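Side-chain contact in ATP-dependent DNA helicase (PDB 5V9X), which probably couples ATP hydrolysis to 3'-to-5' movement along single-stranded DNA, unwinding RNA:DNA hybrids as a helicase of the Lhr family: residues Ala154-Pro159 and Arg179-Ser184. Sequence-based numbering, arbitrary orientation.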
loop_
_atom_site.group_PDB
_atom_site.type_symbol
_atom_site.label_atom_id
_atom_site.label_comp_id
_atom_site.label_asym_id
_atom_site.label_seq_id
_atom_site.Cartn_x
_atom_site.Cartn_y
_atom_site.Cartn_z
ATOM N N ALA A 154 -7.910 -24.821 -19.538
ATOM C CA ALA A 154 -6.765 -25.272 -20.321
ATOM C C ALA A 154 -5.479 -25.253 -19.507
ATOM O O ALA A 154 -4.572 -26.050 -19.767
ATOM C CB ALA A 154 -6.610 -24.409 -21.574
ATOM N N MET A 155 -5.380 -24.355 -18.526
ATOM C CA MET A 155 -4.200 -24.284 -17.673
ATOM C C MET A 155 -4.217 -25.307 -16.546
ATOM O O MET A 155 -3.191 -25.483 -15.878
ATOM C CB MET A 155 -4.054 -22.879 -17.087
ATOM C CG MET A 155 -3.424 -21.886 -18.040
ATOM S SD MET A 155 -2.989 -20.347 -17.224
ATOM C CE MET A 155 -4.613 -19.705 -16.860
ATOM N N ILE A 156 -5.347 -25.964 -16.306
ATOM C CA ILE A 156 -5.395 -27.064 -15.351
ATOM C C ILE A 156 -5.187 -28.399 -16.051
ATOM O O ILE A 156 -4.550 -29.304 -15.505
ATOM C CB ILE A 156 -6.730 -27.023 -14.581
ATOM C CG1 ILE A 156 -6.848 -25.707 -13.809
ATOM C CG2 ILE A 156 -6.847 -28.208 -13.636
ATOM C CD1 ILE A 156 -8.225 -25.451 -13.238
ATOM N N ALA A 157 -5.706 -28.529 -17.274
ATOM C CA ALA A 157 -5.472 -29.736 -18.056
ATOM C C ALA A 157 -4.014 -29.845 -18.480
ATOM O O ALA A 157 -3.460 -30.949 -18.547
ATOM C CB ALA A 157 -6.386 -29.752 -19.280
ATOM N N ASN A 158 -3.376 -28.712 -18.769
ATOM C CA ASN A 158 -1.989 -28.678 -19.234
ATOM C C ASN A 158 -1.276 -27.537 -18.526
ATOM O O ASN A 158 -1.039 -26.472 -19.109
ATOM C CB ASN A 158 -1.926 -28.517 -20.754
ATOM C CG ASN A 158 -1.091 -29.590 -21.420
ATOM O OD1 ASN A 158 -1.483 -30.758 -21.469
ATOM N ND2 ASN A 158 0.063 -29.197 -21.954
ATOM N N PRO A 159 -0.911 -27.728 -17.259
ATOM C CA PRO A 159 -0.360 -26.621 -16.486
ATOM C C PRO A 159 0.976 -26.178 -17.045
ATOM O O PRO A 159 1.746 -26.993 -17.587
ATOM C CB PRO A 159 -0.216 -27.212 -15.077
ATOM C CG PRO A 159 -0.107 -28.683 -15.297
ATOM C CD PRO A 159 -0.985 -28.973 -16.475
ATOM N N ARG A 179 -5.182 -27.033 -7.487
ATOM C CA ARG A 179 -3.999 -27.217 -6.654
ATOM C C ARG A 179 -3.210 -28.465 -7.027
ATOM O O ARG A 179 -2.024 -28.557 -6.690
ATOM C CB ARG A 179 -4.400 -27.291 -5.184
ATOM C CG ARG A 179 -5.221 -28.521 -4.849
ATOM C CD ARG A 179 -5.524 -28.597 -3.374
ATOM N NE ARG A 179 -6.439 -29.690 -3.068
ATOM C CZ ARG A 179 -6.907 -29.951 -1.854
ATOM N NH1 ARG A 179 -6.542 -29.194 -0.827
ATOM N NH2 ARG A 179 -7.739 -30.965 -1.664
ATOM N N GLU A 180 -3.839 -29.430 -7.703
ATOM C CA GLU A 180 -3.133 -30.641 -8.098
ATOM C C GLU A 180 -2.013 -30.353 -9.091
ATOM O O GLU A 180 -1.095 -31.168 -9.227
ATOM C CB GLU A 180 -4.112 -31.654 -8.691
ATOM C CG GLU A 180 -3.785 -33.102 -8.353
ATOM C CD GLU A 180 -4.258 -33.496 -6.965
ATOM O OE1 GLU A 180 -5.366 -33.073 -6.574
ATOM O OE2 GLU A 180 -3.523 -34.226 -6.264
ATOM N N THR A 181 -2.067 -29.218 -9.788
ATOM C CA THR A 181 -0.980 -28.825 -10.673
ATOM C C THR A 181 0.185 -28.190 -9.928
ATOM O O THR A 181 1.254 -28.011 -10.519
ATOM C CB THR A 181 -1.486 -27.852 -11.743
ATOM O OG1 THR A 181 -1.926 -26.637 -11.120
ATOM C CG2 THR A 181 -2.638 -28.468 -12.525
ATOM N N LEU A 182 0.010 -27.853 -8.652
ATOM C CA LEU A 182 1.047 -27.200 -7.869
ATOM C C LEU A 182 1.835 -28.170 -6.999
ATOM O O LEU A 182 2.677 -27.727 -6.212
ATOM C CB LEU A 182 0.434 -26.103 -6.997
ATOM C CG LEU A 182 -0.365 -25.028 -7.733
ATOM C CD1 LEU A 182 -1.004 -24.055 -6.753
ATOM C CD2 LEU A 182 0.522 -24.291 -8.723
ATOM N N THR A 183 1.594 -29.478 -7.123
ATOM C CA THR A 183 2.258 -30.443 -6.254
ATOM C C THR A 183 3.732 -30.638 -6.588
ATOM O O THR A 183 4.451 -31.245 -5.789
ATOM C CB THR A 183 1.546 -31.798 -6.309
ATOM O OG1 THR A 183 1.551 -32.294 -7.653
ATOM C CG2 THR A 183 0.111 -31.673 -5.826
ATOM N N SER A 184 4.201 -30.146 -7.734
ATOM C CA SER A 184 5.594 -30.307 -8.130
ATOM C C SER A 184 6.403 -29.023 -8.011
ATOM O O SER A 184 7.580 -29.015 -8.392
ATOM C CB SER A 184 5.681 -30.834 -9.567
ATOM O OG SER A 184 5.091 -32.117 -9.682
#
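The pyrrolidine ring of Pro159 offers its CB–CG edge to Thr181: ring CB lies 3.6 Å from Thr181 CB, and ring CG lies 3.8 Å from Thr181 CG2, which is tilted further than CB out of the ring plane, toward one face. The two side chains run at a slant to each other, both CA–CB bonds being directed across the gap. Next to the ring, the Ile156 carbonyl oxygen touches the methyl, O to Thr181 CG2 3.6 Å. Ile156 adds a looser fringe, its own CG2 reaching 4.4 Å from Thr181 CG2.

At chi1 64°, Thr181 OG1 sits between the backbone N and the carbonyl carbon, where it hydrogen-bonds to Ala178 O, while CG2 is placed beside the backbone N, joining CB against Pro159 and reaching Ile156 O. Thr181 also packs on Met173 of helix 167-174, and its backbone is hydrogen-bonded to Thr98, a residue Pro159 touches as well.

Both segments belong to the first RecA-like domain, whose parallel sheet includes strands 162-165 and 187-191. The C-terminal end of helix 149-157, with the loop after it, packs at the surface against the 3-10 turn before strand 187-191, about 6 Å at the nearest atoms from the bound DNA. Only 124 Å² is buried in all, and the pair is held by van der Waals contact alone: carbon against carbon, plus one carbonyl oxygen against a methyl, with the threonine hydroxyl engaged by Ala178 O.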